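Local coordinates for putative secreted lipase (Streptomyces sp. W007, PDB 5H6B), which probably hydrolyses triacylglycerols as a secreted, thermostable lipase of the alpha/beta-hydrolase superfamily, at residues Ile195-Asp200 and Leu220-Cys225. Numbering follows the deposited sequence.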
loop_
_atom_site.group_PDB
_atom_site.type_symbol
_atom_site.label_atom_id
_atom_site.label_comp_id
_atom_site.label_asym_id
_atom_site.label_seq_id
_atom_site.Cartn_x
_atom_site.Cartn_y
_atom_site.Cartn_z
ATOM N N ILE A 195 -7.545 -4.371 3.628
ATOM C CA ILE A 195 -7.616 -5.811 3.583
ATOM C C ILE A 195 -6.545 -6.287 4.554
ATOM O O ILE A 195 -5.358 -5.998 4.379
ATOM C CB ILE A 195 -7.366 -6.351 2.164
ATOM C CG1 ILE A 195 -8.316 -5.696 1.156
ATOM C CG2 ILE A 195 -7.507 -7.865 2.147
ATOM C CD1 ILE A 195 -7.848 -5.777 -0.271
ATOM N N ALA A 196 -6.991 -7.007 5.584
ATOM C CA ALA A 196 -6.160 -7.503 6.647
ATOM C C ALA A 196 -6.335 -8.998 6.770
ATOM O O ALA A 196 -7.359 -9.557 6.335
ATOM C CB ALA A 196 -6.527 -6.826 7.958
ATOM N N THR A 197 -5.336 -9.629 7.383
ATOM C CA THR A 197 -5.361 -11.067 7.676
ATOM C C THR A 197 -5.189 -11.271 9.189
ATOM O O THR A 197 -4.348 -10.627 9.848
ATOM C CB THR A 197 -4.282 -11.862 6.906
ATOM O OG1 THR A 197 -4.232 -13.202 7.393
ATOM C CG2 THR A 197 -2.882 -11.239 7.039
ATOM N N LYS A 198 -5.960 -12.205 9.724
ATOM C CA LYS A 198 -5.979 -12.468 11.148
ATOM C C LYS A 198 -4.715 -13.204 11.551
ATOM O O LYS A 198 -4.413 -13.268 12.716
ATOM C CB LYS A 198 -7.211 -13.292 11.529
ATOM C CG LYS A 198 -7.040 -14.790 11.323
ATOM C CD LYS A 198 -8.361 -15.520 11.242
ATOM C CE LYS A 198 -9.119 -15.477 12.544
ATOM N NZ LYS A 198 -10.441 -16.123 12.329
ATOM N N TYR A 199 -3.984 -13.773 10.586
ATOM C CA TYR A 199 -2.694 -14.409 10.867
ATOM C C TYR A 199 -1.511 -13.437 10.718
ATOM O O TYR A 199 -0.362 -13.878 10.641
ATOM C CB TYR A 199 -2.522 -15.633 9.971
ATOM C CG TYR A 199 -3.687 -16.570 10.086
ATOM C CD1 TYR A 199 -3.860 -17.369 11.227
ATOM C CD2 TYR A 199 -4.647 -16.635 9.078
ATOM C CE1 TYR A 199 -4.945 -18.228 11.344
ATOM C CE2 TYR A 199 -5.731 -17.492 9.180
ATOM C CZ TYR A 199 -5.884 -18.276 10.314
ATOM O OH TYR A 199 -6.985 -19.109 10.382
ATOM N N ASP A 200 -1.780 -12.125 10.709
ATOM C CA ASP A 200 -0.716 -11.132 10.659
ATOM C C ASP A 200 0.172 -11.236 11.902
ATOM O O ASP A 200 -0.296 -11.071 13.011
ATOM C CB ASP A 200 -1.278 -9.726 10.512
ATOM C CG ASP A 200 -0.272 -8.748 9.907
ATOM O OD1 ASP A 200 0.854 -8.653 10.453
ATOM O OD2 ASP A 200 -0.618 -8.050 8.905
ATOM N N LEU A 220 -11.763 -8.505 6.210
ATOM C CA LEU A 220 -10.981 -9.571 6.781
ATOM C C LEU A 220 -10.841 -10.642 5.708
ATOM O O LEU A 220 -11.849 -11.190 5.233
ATOM C CB LEU A 220 -11.668 -10.144 8.016
ATOM C CG LEU A 220 -10.894 -11.242 8.755
ATOM C CD1 LEU A 220 -9.555 -10.715 9.253
ATOM C CD2 LEU A 220 -11.717 -11.808 9.913
ATOM N N LEU A 221 -9.593 -10.935 5.340
ATOM C CA LEU A 221 -9.281 -11.913 4.292
ATOM C C LEU A 221 -9.952 -13.276 4.501
ATOM O O LEU A 221 -10.379 -13.928 3.540
ATOM C CB LEU A 221 -7.755 -12.123 4.204
ATOM C CG LEU A 221 -7.216 -13.093 3.151
ATOM C CD1 LEU A 221 -7.504 -12.520 1.769
ATOM C CD2 LEU A 221 -5.724 -13.365 3.376
ATOM N N GLN A 222 -10.028 -13.705 5.753
ATOM C CA GLN A 222 -10.605 -14.994 6.067
ATOM C C GLN A 222 -12.150 -14.991 5.913
ATOM O O GLN A 222 -12.723 -16.059 5.742
ATOM C CB GLN A 222 -10.158 -15.500 7.430
ATOM C CG GLN A 222 -8.671 -15.904 7.494
ATOM C CD GLN A 222 -7.700 -14.734 7.338
ATOM O OE1 GLN A 222 -6.691 -14.826 6.645
ATOM N NE2 GLN A 222 -8.016 -13.629 7.968
ATOM N N ASP A 223 -12.805 -13.819 5.933
ATOM C CA ASP A 223 -14.236 -13.720 5.555
ATOM C C ASP A 223 -14.448 -14.050 4.088
ATOM O O ASP A 223 -15.487 -14.586 3.726
ATOM C CB ASP A 223 -14.835 -12.319 5.831
ATOM C CG ASP A 223 -15.064 -12.051 7.310
ATOM O OD1 ASP A 223 -15.115 -13.007 8.091
ATOM O OD2 ASP A 223 -15.181 -10.874 7.704
ATOM N N LEU A 224 -13.457 -13.716 3.262
ATOM C CA LEU A 224 -13.483 -13.995 1.827
ATOM C C LEU A 224 -13.132 -15.461 1.547
ATOM O O LEU A 224 -13.772 -16.105 0.726
ATOM C CB LEU A 224 -12.497 -13.076 1.098
ATOM C CG LEU A 224 -12.619 -11.576 1.359
ATOM C CD1 LEU A 224 -11.513 -10.843 0.633
ATOM C CD2 LEU A 224 -14.004 -11.096 0.923
ATOM N N CYS A 225 -12.089 -15.961 2.201
ATOM C CA CYS A 225 -11.720 -17.355 2.114
ATOM C C CYS A 225 -11.227 -17.827 3.486
ATOM O O CYS A 225 -10.113 -17.494 3.882
ATOM C CB CYS A 225 -10.656 -17.583 1.040
ATOM S SG CYS A 225 -10.186 -19.320 0.817
#
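With CG of Gln222 anti to its carbonyl carbon (chi1 -70°) and the chain bent at the next bond (chi2 67°), this side chain reaches across to Thr197, Lys198 and Tyr199. Its CG lies 3.7 Å from CE2 of Tyr199 and 3.8 Å from CD of Lys198. The amide meets the edge of the Tyr199 ring, the two planes nearly perpendicular. Over the ring's centre, on one face, sits CG of Lys198. An alanine in place of Gln222 would probably leave a gap beside the Lys198 chain and the Tyr199 edge, with both freer to move. Leu221 N donates to Ala196 O at 2.8 Å, nearly straight (170°), continuing the parallel pairing of strands 191-196 and 216-220, the latter at the edge of the alpha/beta-hydrolase sheet. Beside that bond, CD2 of Leu221 rests 4.1 Å from CB of Thr197, and Ile235 of helix 232-237 touches both side chains. Thr197 OG1 accepts from Tyr199 N at 3.3 Å, an ST turn, and also hydrogen-bonds Ser230 O. The type I turn from Thr197 ends at Asp200, which hydrogen-bonds His232 and is probably the acid of the Ser-His-Asp triad expected of this fold.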